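Local coordinates for protein L-hydantoinase (Arthrobacter aurescens, PDB 1GKR) that hydrolyses 5-substituted hydantoins, aryl derivatives more readily than alkyl ones, using two zinc ions per subunit, with an enantiomer preference that depends on the substrate, at residues Asp386-Leu392 with Pro423-Arg429; Phe2-Asn8 with Asp21-Gly27; Val12-Ile17 with Leu357-Glu362. All blocks are in the same frame, centred on the assembly; numbering follows the deposited sequence.

How the contacts relate
From the N terminus, contact 2 closes first: 2-8 turns back through 12 mostly beta residues to pair with 21-27. The hairpin turn of contact 3, 12-17, lies within that interval, but its partner 357-362 is some 340 residues onward, so contacts 2 and 3 cross along the chain; this long loop joins the N-terminal hairpin to helix 357-372. Contact 1 opens after both, its 386-392 returning to 423-429 in series. The N-terminal and C-terminal strands belong to one mixed sheet; contacts 1 and 2 touch where Ala387 N lies 2.9 Å from Gly27 O, a probable hydrogen bond. Leu392 CD2 and Leu357 CD2, 4.2 Å apart, connect contacts 1 and 3.

Contact 1: Asp386-Leu392 with Pro423-Arg429; sequences DADLLIL and PVLTMVR
Strands 389-392 and 425-428 run antiparallel, their axes 4.8 Å apart at 171°, with Leu390 facing Thr426 as a non-hydrogen-bonded pair at a CA-CA distance of 4.5 Å. Ala387 centres an inverse gamma turn before the first strand, and the chain turns a corner at Val424.

Backbone hydrogen bonds set the register: Met427 N to Leu389 O (3.0 Å), Ile391 N to Leu425 O (3.1 Å) and Val424 N to Ile391 O (2.9 Å), with a weak, bent one from Leu389 N to Met427 O (3.1 Å). CA-H...O contacts supplement them, as at Leu390 CA to Leu425 O, 3.2 Å. Just before the first strand begins and just after the second ends, a side chain takes over: Asp388, chi1 m, accepts Arg429 N at OD1 (2.6 Å, 165°), while its OD2 pairs with Lys378.

Side chains pack on both faces. On one, Leu389 CD2 meets Met427 CG (3.6 Å; Met427 chi1 p) and Ile391 CD1 (m, t) meets Leu425 CG (t, m) at 3.9 Å. On the other, Leu390 (m, t) makes a van der Waals contact from CD2 to Thr426 CB, 3.4 Å, and an apolar one from CD1 to Pro423 CB, 4.1 Å.

This buried pairing belongs to the family's beta-sandwich domain: strand 51-62 borders 389-393, strand 431-435 borders 418-428, and Arg429 reaches beyond them to a salt bridge with Asp120.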
loop_
_atom_site.group_PDB
_atom_site.type_symbol
_atom_site.label_atom_id
_atom_site.label_comp_id
_atom_site.label_asym_id
_atom_site.label_seq_id
_atom_site.Cartn_x
_atom_site.Cartn_y
_atom_site.Cartn_z
ATOM N N ASP A 386 -24.863 -4.594 -34.452
ATOM C CA ASP A 386 -26.310 -4.572 -34.624
ATOM C C ASP A 386 -26.694 -3.098 -34.491
ATOM O O ASP A 386 -26.148 -2.377 -33.659
ATOM C CB ASP A 386 -27.025 -5.353 -33.524
ATOM C CG ASP A 386 -26.843 -6.855 -33.647
ATOM O OD1 ASP A 386 -26.327 -7.313 -34.687
ATOM O OD2 ASP A 386 -27.233 -7.577 -32.694
ATOM N N ALA A 387 -27.619 -2.641 -35.316
ATOM C CA ALA A 387 -28.044 -1.252 -35.245
ATOM C C ALA A 387 -28.944 -1.049 -34.025
ATOM O O ALA A 387 -30.171 -1.045 -34.147
ATOM C CB ALA A 387 -28.789 -0.860 -36.531
ATOM N N ASP A 388 -28.341 -0.907 -32.847
ATOM C CA ASP A 388 -29.118 -0.682 -31.631
ATOM C C ASP A 388 -28.858 0.741 -31.130
ATOM O O ASP A 388 -27.825 0.999 -30.528
ATOM C CB ASP A 388 -28.733 -1.699 -30.549
ATOM C CG ASP A 388 -29.123 -3.135 -30.917
ATOM O OD1 ASP A 388 -29.683 -3.347 -32.010
ATOM O OD2 ASP A 388 -28.868 -4.064 -30.113
ATOM N N LEU A 389 -29.778 1.668 -31.391
ATOM C CA LEU A 389 -29.575 3.036 -30.942
ATOM C C LEU A 389 -30.702 3.556 -30.108
ATOM O O LEU A 389 -31.776 2.973 -30.013
ATOM C CB LEU A 389 -29.465 4.060 -32.075
ATOM C CG LEU A 389 -29.250 3.931 -33.574
ATOM C CD1 LEU A 389 -28.890 2.537 -33.980
ATOM C CD2 LEU A 389 -30.501 4.383 -34.242
ATOM N N LEU A 390 -30.431 4.726 -29.562
ATOM C CA LEU A 390 -31.369 5.468 -28.758
ATOM C C LEU A 390 -31.185 6.916 -29.207
ATOM O O LEU A 390 -30.053 7.400 -29.320
ATOM C CB LEU A 390 -31.030 5.369 -27.263
ATOM C CG LEU A 390 -30.887 4.011 -26.563
ATOM C CD1 LEU A 390 -30.768 4.215 -25.053
ATOM C CD2 LEU A 390 -32.096 3.161 -26.869
ATOM N N ILE A 391 -32.278 7.594 -29.525
ATOM C CA ILE A 391 -32.179 9.002 -29.850
ATOM C C ILE A 391 -32.559 9.595 -28.495
ATOM O O ILE A 391 -33.604 9.267 -27.941
ATOM C CB ILE A 391 -33.183 9.427 -30.928
ATOM C CG1 ILE A 391 -32.803 8.784 -32.264
ATOM C CG2 ILE A 391 -33.183 10.943 -31.062
ATOM C CD1 ILE A 391 -33.706 9.153 -33.422
ATOM N N LEU A 392 -31.693 10.426 -27.936
ATOM C CA LEU A 392 -31.951 11.013 -26.632
ATOM C C LEU A 392 -32.558 12.398 -26.684
ATOM O O LEU A 392 -32.533 13.061 -27.703
ATOM C CB LEU A 392 -30.649 11.085 -25.833
ATOM C CG LEU A 392 -30.267 9.915 -24.929
ATOM C CD1 LEU A 392 -30.461 8.588 -25.620
ATOM C CD2 LEU A 392 -28.824 10.103 -24.517
ATOM N N PRO A 423 -34.542 8.379 -23.298
ATOM C CA PRO A 423 -34.502 7.983 -24.706
ATOM C C PRO A 423 -35.912 8.219 -25.240
ATOM O O PRO A 423 -36.878 7.924 -24.544
ATOM C CB PRO A 423 -34.142 6.500 -24.644
ATOM C CG PRO A 423 -34.729 6.061 -23.320
ATOM C CD PRO A 423 -34.437 7.218 -22.395
ATOM N N VAL A 424 -36.037 8.756 -26.450
ATOM C CA VAL A 424 -37.347 9.027 -27.044
ATOM C C VAL A 424 -37.603 8.139 -28.256
ATOM O O VAL A 424 -38.648 8.218 -28.891
ATOM C CB VAL A 424 -37.471 10.509 -27.502
ATOM C CG1 VAL A 424 -37.209 11.441 -26.335
ATOM C CG2 VAL A 424 -36.482 10.791 -28.625
ATOM N N LEU A 425 -36.634 7.300 -28.583
ATOM C CA LEU A 425 -36.744 6.388 -29.716
ATOM C C LEU A 425 -35.718 5.324 -29.389
ATOM O O LEU A 425 -34.597 5.630 -28.989
ATOM C CB LEU A 425 -36.352 7.096 -31.020
ATOM C CG LEU A 425 -36.316 6.459 -32.428
ATOM C CD1 LEU A 425 -35.492 5.190 -32.461
ATOM C CD2 LEU A 425 -37.710 6.174 -32.880
ATOM N N THR A 426 -36.103 4.069 -29.514
ATOM C CA THR A 426 -35.146 3.028 -29.251
ATOM C C THR A 426 -35.342 1.964 -30.302
ATOM O O THR A 426 -36.473 1.549 -30.571
ATOM C CB THR A 426 -35.283 2.455 -27.803
ATOM O OG1 THR A 426 -35.401 1.032 -27.857
ATOM C CG2 THR A 426 -36.453 3.060 -27.079
ATOM N N MET A 427 -34.249 1.574 -30.951
ATOM C CA MET A 427 -34.340 0.546 -31.966
ATOM C C MET A 427 -33.309 -0.534 -31.760
ATOM O O MET A 427 -32.198 -0.273 -31.274
ATOM C CB MET A 427 -34.184 1.128 -33.379
ATOM C CG MET A 427 -32.791 1.587 -33.786
ATOM S SD MET A 427 -32.548 1.600 -35.619
ATOM C CE MET A 427 -33.520 2.986 -36.119
ATOM N N VAL A 428 -33.694 -1.764 -32.090
ATOM C CA VAL A 428 -32.754 -2.862 -31.991
ATOM C C VAL A 428 -32.727 -3.540 -33.352
ATOM O O VAL A 428 -33.775 -3.752 -33.974
ATOM C CB VAL A 428 -33.093 -3.863 -30.833
ATOM C CG1 VAL A 428 -34.252 -3.353 -30.045
ATOM C CG2 VAL A 428 -33.318 -5.264 -31.374
ATOM N N ARG A 429 -31.512 -3.833 -33.815
ATOM C CA ARG A 429 -31.284 -4.459 -35.105
ATOM C C ARG A 429 -32.035 -3.767 -36.247
ATOM O O ARG A 429 -32.683 -4.403 -37.088
ATOM C CB ARG A 429 -31.621 -5.946 -35.029
ATOM C CG ARG A 429 -30.544 -6.734 -34.323
ATOM C CD ARG A 429 -30.921 -8.192 -34.119
ATOM N NE ARG A 429 -32.008 -8.342 -33.159
ATOM C CZ ARG A 429 -33.279 -8.536 -33.490
ATOM N NH1 ARG A 429 -33.627 -8.610 -34.764
ATOM N NH2 ARG A 429 -34.205 -8.645 -32.546
#

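Contact 2: Phe2-Asn8 with Asp21-Gly27; sequences FDVIVKN and DILVKDG
A classic beta bulge marks one end of this antiparallel strand pair, part of the N-terminal portion of the beta-sandwich domain known from dihydropyrimidinases. The evidence is that Asp3 and Val4 both face Val24: Val24 O receives weak bonds from Asp3 N (3.1 Å, 126°) and Val4 N (3.3 Å), and Asp3 takes the near-helical angles -68/-43 within otherwise extended chain.

Beyond the bulge, strands 4-7 and 21-25 lie 4.7 Å apart between axes at 170°. Val24 N bonds to Val4 O, Val6 N to Ile22 O and Ile22 N to Val6 O, each at 2.9 Å; Ile5 and Leu23 form the non-hydrogen-bonded pair between them, CA-CA 4.7 Å.

Carboxylates finish both ends. Asp3, chi1 m, accepts Asp26 N at OD2 (2.7 Å), and a water donates to the same OD2 at 2.7 Å while accepting Gly27 N at 2.7 Å. Asp21, also m, receives Asn8 N at OD1 (2.7 Å).

Val4, Val6, Ile22 and Val24 share one face. On the other, Ile5 CD1 touches Leu23 CD1 (3.3 Å), and Leu23 CB stands 4.1 Å over the centroid of the Phe2 ring, 13° off its normal, a CH-pi contact.

Strand 44-46 flanks 2-7 in parallel, strand 28-33 flanks 16-25 antiparallel, and Val24 packs on Ala387 of contact 1.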
loop_
_atom_site.group_PDB
_atom_site.type_symbol
_atom_site.label_atom_id
_atom_site.label_comp_id
_atom_site.label_asym_id
_atom_site.label_seq_id
_atom_site.Cartn_x
_atom_site.Cartn_y
_atom_site.Cartn_z
ATOM N N PHE A 2 -30.385 1.119 -48.784
ATOM C CA PHE A 2 -30.348 0.951 -47.335
ATOM C C PHE A 2 -31.724 0.838 -46.699
ATOM O O PHE A 2 -32.672 1.489 -47.134
ATOM C CB PHE A 2 -29.565 2.111 -46.711
ATOM C CG PHE A 2 -28.106 2.121 -47.086
ATOM C CD1 PHE A 2 -27.236 1.158 -46.581
ATOM C CD2 PHE A 2 -27.610 3.065 -47.971
ATOM C CE1 PHE A 2 -25.900 1.136 -46.950
ATOM C CE2 PHE A 2 -26.275 3.047 -48.343
ATOM C CZ PHE A 2 -25.420 2.080 -47.833
ATOM N N ASP A 3 -31.828 0.006 -45.666
ATOM C CA ASP A 3 -33.105 -0.187 -44.997
ATOM C C ASP A 3 -33.513 1.070 -44.256
ATOM O O ASP A 3 -34.675 1.467 -44.303
ATOM C CB ASP A 3 -33.050 -1.369 -44.023
ATOM C CG ASP A 3 -32.674 -2.674 -44.704
ATOM O OD1 ASP A 3 -33.051 -2.861 -45.879
ATOM O OD2 ASP A 3 -32.013 -3.521 -44.065
ATOM N N VAL A 4 -32.568 1.702 -43.573
ATOM C CA VAL A 4 -32.877 2.924 -42.840
ATOM C C VAL A 4 -31.642 3.779 -42.633
ATOM O O VAL A 4 -30.525 3.269 -42.543
ATOM C CB VAL A 4 -33.525 2.612 -41.456
ATOM C CG1 VAL A 4 -32.705 1.600 -40.726
ATOM C CG2 VAL A 4 -33.640 3.882 -40.614
ATOM N N ILE A 5 -31.860 5.088 -42.581
ATOM C CA ILE A 5 -30.799 6.050 -42.360
ATOM C C ILE A 5 -31.222 6.970 -41.233
ATOM O O ILE A 5 -32.306 7.559 -41.267
ATOM C CB ILE A 5 -30.532 6.911 -43.609
ATOM C CG1 ILE A 5 -29.751 6.102 -44.638
ATOM C CG2 ILE A 5 -29.722 8.154 -43.242
ATOM C CD1 ILE A 5 -29.472 6.874 -45.908
ATOM N N VAL A 6 -30.375 7.074 -40.216
ATOM C CA VAL A 6 -30.653 7.958 -39.095
ATOM C C VAL A 6 -29.688 9.095 -39.346
ATOM O O VAL A 6 -28.471 8.903 -39.274
ATOM C CB VAL A 6 -30.313 7.303 -37.743
ATOM C CG1 VAL A 6 -30.811 8.179 -36.620
ATOM C CG2 VAL A 6 -30.920 5.911 -37.660
ATOM N N LYS A 7 -30.205 10.273 -39.670
ATOM C CA LYS A 7 -29.295 11.366 -39.935
ATOM C C LYS A 7 -29.271 12.501 -38.938
ATOM O O LYS A 7 -30.206 12.681 -38.153
ATOM C CB LYS A 7 -29.498 11.898 -41.354
ATOM C CG LYS A 7 -30.898 12.201 -41.782
ATOM C CD LYS A 7 -30.894 12.315 -43.308
ATOM C CE LYS A 7 -32.146 13.003 -43.834
ATOM N NZ LYS A 7 -32.299 14.405 -43.307
ATOM N N ASN A 8 -28.163 13.243 -38.977
ATOM C CA ASN A 8 -27.918 14.368 -38.093
ATOM C C ASN A 8 -27.813 13.862 -36.678
ATOM O O ASN A 8 -28.490 14.347 -35.772
ATOM C CB ASN A 8 -29.035 15.395 -38.206
ATOM C CG ASN A 8 -29.242 15.841 -39.628
ATOM O OD1 ASN A 8 -28.287 16.207 -40.313
ATOM N ND2 ASN A 8 -30.489 15.804 -40.091
ATOM N N ASP A 21 -24.021 10.438 -39.876
ATOM C CA ASP A 21 -25.271 9.761 -40.162
ATOM C C ASP A 21 -24.998 8.262 -40.146
ATOM O O ASP A 21 -23.904 7.809 -40.528
ATOM C CB ASP A 21 -25.806 10.153 -41.540
ATOM C CG ASP A 21 -26.207 11.611 -41.628
ATOM O OD1 ASP A 21 -26.251 12.294 -40.575
ATOM O OD2 ASP A 21 -26.486 12.070 -42.760
ATOM N N ILE A 22 -25.997 7.493 -39.716
ATOM C CA ILE A 22 -25.863 6.046 -39.651
ATOM C C ILE A 22 -26.727 5.378 -40.700
ATOM O O ILE A 22 -27.922 5.644 -40.802
ATOM C CB ILE A 22 -26.247 5.520 -38.257
ATOM C CG1 ILE A 22 -25.377 6.204 -37.205
ATOM C CG2 ILE A 22 -26.042 4.018 -38.189
ATOM C CD1 ILE A 22 -25.819 5.959 -35.808
ATOM N N LEU A 23 -26.089 4.524 -41.489
ATOM C CA LEU A 23 -26.743 3.781 -42.560
ATOM C C LEU A 23 -26.827 2.353 -42.076
ATOM O O LEU A 23 -25.791 1.729 -41.791
ATOM C CB LEU A 23 -25.897 3.782 -43.838
ATOM C CG LEU A 23 -25.398 5.057 -44.520
ATOM C CD1 LEU A 23 -26.478 5.636 -45.393
ATOM C CD2 LEU A 23 -24.921 6.048 -43.471
ATOM N N VAL A 24 -28.046 1.831 -41.985
ATOM C CA VAL A 24 -28.218 0.464 -41.541
ATOM C C VAL A 24 -28.841 -0.422 -42.605
ATOM O O VAL A 24 -29.743 -0.015 -43.347
ATOM C CB VAL A 24 -29.028 0.408 -40.207
ATOM C CG1 VAL A 24 -29.616 1.750 -39.914
ATOM C CG2 VAL A 24 -30.099 -0.668 -40.261
ATOM N N LYS A 25 -28.304 -1.631 -42.698
ATOM C CA LYS A 25 -28.794 -2.618 -43.639
ATOM C C LYS A 25 -28.710 -4.013 -43.023
ATOM O O LYS A 25 -27.708 -4.382 -42.403
ATOM C CB LYS A 25 -27.997 -2.568 -44.940
ATOM C CG LYS A 25 -28.478 -3.575 -45.954
ATOM C CD LYS A 25 -27.973 -3.263 -47.346
ATOM C CE LYS A 25 -28.646 -4.172 -48.376
ATOM N NZ LYS A 25 -28.255 -3.821 -49.777
ATOM N N ASP A 26 -29.779 -4.779 -43.202
ATOM C CA ASP A 26 -29.876 -6.133 -42.676
ATOM C C ASP A 26 -29.641 -6.171 -41.176
ATOM O O ASP A 26 -28.959 -7.066 -40.670
ATOM C CB ASP A 26 -28.897 -7.076 -43.383
ATOM C CG ASP A 26 -29.221 -7.248 -44.863
ATOM O OD1 ASP A 26 -30.412 -7.461 -45.198
ATOM O OD2 ASP A 26 -28.283 -7.173 -45.694
ATOM N N GLY A 27 -30.206 -5.181 -40.483
ATOM C CA GLY A 27 -30.114 -5.107 -39.037
ATOM C C GLY A 27 -28.808 -4.656 -38.416
ATOM O O GLY A 27 -28.696 -4.599 -37.195
HETATM O O HOH W 1 -32.198 -3.502 -41.350
#

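Contact 3: Val12-Ile17 with Leu357-Glu362; sequences VSSDGI and LERLVE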
loop_
_atom_site.group_PDB
_atom_site.type_symbol
_atom_site.label_atom_id
_atom_site.label_comp_id
_atom_site.label_asym_id
_atom_site.label_seq_id
_atom_site.Cartn_x
_atom_site.Cartn_y
_atom_site.Cartn_z
ATOM N N VAL A 12 -22.536 9.436 -29.739
ATOM C CA VAL A 12 -21.618 9.368 -28.603
ATOM C C VAL A 12 -21.053 7.989 -28.287
ATOM O O VAL A 12 -21.754 6.972 -28.339
ATOM C CB VAL A 12 -22.251 9.999 -27.316
ATOM C CG1 VAL A 12 -23.715 10.207 -27.508
ATOM C CG2 VAL A 12 -21.977 9.147 -26.099
ATOM N N SER A 13 -19.754 7.970 -27.998
ATOM C CA SER A 13 -19.041 6.747 -27.655
ATOM C C SER A 13 -18.274 7.091 -26.394
ATOM O O SER A 13 -18.329 8.227 -25.939
ATOM C CB SER A 13 -18.080 6.339 -28.768
ATOM O OG SER A 13 -16.999 7.250 -28.858
ATOM N N SER A 14 -17.562 6.132 -25.821
ATOM C CA SER A 14 -16.838 6.419 -24.592
ATOM C C SER A 14 -15.769 7.475 -24.775
ATOM O O SER A 14 -15.393 8.138 -23.817
ATOM C CB SER A 14 -16.201 5.160 -24.020
ATOM O OG SER A 14 -15.270 4.636 -24.937
ATOM N N ASP A 15 -15.269 7.659 -25.989
ATOM C CA ASP A 15 -14.242 8.672 -26.133
ATOM C C ASP A 15 -14.548 9.897 -26.995
ATOM O O ASP A 15 -13.662 10.431 -27.640
ATOM C CB ASP A 15 -12.919 8.033 -26.568
ATOM C CG ASP A 15 -13.060 7.186 -27.790
ATOM O OD1 ASP A 15 -13.702 7.640 -28.761
ATOM O OD2 ASP A 15 -12.513 6.064 -27.779
ATOM N N GLY A 16 -15.793 10.364 -26.981
ATOM C CA GLY A 16 -16.109 11.550 -27.752
ATOM C C GLY A 16 -17.378 11.525 -28.572
ATOM O O GLY A 16 -17.934 10.465 -28.842
ATOM N N ILE A 17 -17.834 12.709 -28.966
ATOM C CA ILE A 17 -19.032 12.837 -29.775
ATOM C C ILE A 17 -18.619 13.128 -31.212
ATOM O O ILE A 17 -17.829 14.031 -31.440
ATOM C CB ILE A 17 -19.924 14.025 -29.301
ATOM C CG1 ILE A 17 -20.584 13.717 -27.959
ATOM C CG2 ILE A 17 -21.018 14.294 -30.323
ATOM C CD1 ILE A 17 -19.644 13.599 -26.842
ATOM N N LEU A 357 -21.553 12.253 -20.807
ATOM C CA LEU A 357 -22.231 11.321 -21.689
ATOM C C LEU A 357 -21.276 10.214 -22.091
ATOM O O LEU A 357 -21.664 9.048 -22.156
ATOM C CB LEU A 357 -22.734 12.030 -22.947
ATOM C CG LEU A 357 -24.170 12.545 -22.900
ATOM C CD1 LEU A 357 -24.458 13.447 -24.084
ATOM C CD2 LEU A 357 -25.099 11.362 -22.906
ATOM N N GLU A 358 -20.024 10.581 -22.352
ATOM C CA GLU A 358 -19.026 9.615 -22.776
ATOM C C GLU A 358 -18.824 8.520 -21.756
ATOM O O GLU A 358 -18.723 7.349 -22.109
ATOM C CB GLU A 358 -17.689 10.302 -23.062
ATOM C CG GLU A 358 -17.708 11.250 -24.258
ATOM C CD GLU A 358 -17.978 12.694 -23.871
ATOM O OE1 GLU A 358 -18.801 12.932 -22.958
ATOM O OE2 GLU A 358 -17.369 13.595 -24.491
ATOM N N ARG A 359 -18.762 8.895 -20.485
ATOM C CA ARG A 359 -18.565 7.903 -19.442
ATOM C C ARG A 359 -19.814 7.030 -19.276
ATOM O O ARG A 359 -19.717 5.812 -19.080
ATOM C CB ARG A 359 -18.221 8.592 -18.131
ATOM C CG ARG A 359 -18.182 7.636 -16.975
ATOM C CD ARG A 359 -16.824 7.612 -16.340
ATOM N NE ARG A 359 -15.841 6.911 -17.151
ATOM C CZ ARG A 359 -14.542 7.200 -17.144
ATOM N NH1 ARG A 359 -14.073 8.176 -16.375
ATOM N NH2 ARG A 359 -13.704 6.506 -17.898
ATOM N N LEU A 360 -20.984 7.660 -19.363
ATOM C CA LEU A 360 -22.244 6.946 -19.237
ATOM C C LEU A 360 -22.309 5.838 -20.267
ATOM O O LEU A 360 -22.678 4.712 -19.953
ATOM C CB LEU A 360 -23.424 7.898 -19.434
ATOM C CG LEU A 360 -24.816 7.298 -19.208
ATOM C CD1 LEU A 360 -25.770 8.376 -18.741
ATOM C CD2 LEU A 360 -25.323 6.660 -20.479
ATOM N N VAL A 361 -21.952 6.153 -21.503
ATOM C CA VAL A 361 -21.983 5.141 -22.547
ATOM C C VAL A 361 -20.972 4.027 -22.285
ATOM O O VAL A 361 -21.196 2.871 -22.643
ATOM C CB VAL A 361 -21.727 5.776 -23.932
ATOM C CG1 VAL A 361 -21.356 4.718 -24.958
ATOM C CG2 VAL A 361 -22.978 6.489 -24.375
ATOM N N GLU A 362 -19.868 4.376 -21.640
ATOM C CA GLU A 362 -18.838 3.395 -21.344
ATOM C C GLU A 362 -19.298 2.367 -20.319
ATOM O O GLU A 362 -19.120 1.158 -20.522
ATOM C CB GLU A 362 -17.576 4.081 -20.823
ATOM C CG GLU A 362 -16.411 3.127 -20.669
ATOM C CD GLU A 362 -15.208 3.763 -20.013
ATOM O OE1 GLU A 362 -15.402 4.484 -19.006
ATOM O OE2 GLU A 362 -14.072 3.529 -20.491
#
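The first turns of helix 357-372 pack against the tip of the hairpin that links strands 9-13 and 16-25. That tip is a type I beta turn from Ser13 to Gly16 with Ser14 and Asp15 at its corners; Ser13 N bonds to Gly16 O (3.2 Å), and the turn's own bond, Gly16 N to Ser13 O, is weak at 3.5 Å. Gly16, at 135/162, adopts angles at which a CB would jam against the preceding carbonyl.

Leu357 directs its CA-to-CB bond at the hairpin, and its CB lies 4.3 Å from Val12 CG2. Glu358 contributes the most buried area, 84 Å², lying along the turn by its aliphatic part: CB is 3.2 Å from Ser14 O, and CG is 3.5 Å from Ser13 O and 3.4 Å from Gly16 N. Its OE2 approaches Ile17 CD1 at 3.3 Å. The backbones also meet: Ser14 CA lies 3.3 Å from Glu358 O in a nearly straight CA-H...O contact (166°). Arg359 points away, its NH2 salt-bridged to Glu362 OE1 (2.9 Å); Leu360 does not touch 12-17. Val361 points toward the hairpin again, and its CG2 meets Val12 CG2 at 3.3 Å. Glu362 ends the contact with CB 3.6 Å from Ser14 CB.

No hydrogen bond crosses between these segments: van der Waals and CA-H...O packing sets the N-terminal hairpin of the beta-sandwich part against a helix of the TIM-barrel amidohydrolase region, away from the zinc site. Ser14 OG bonds to Glu366 farther along this helix, whose other neighbours are helix 341-350 and strand 51-62, the latter parallel to 9-13.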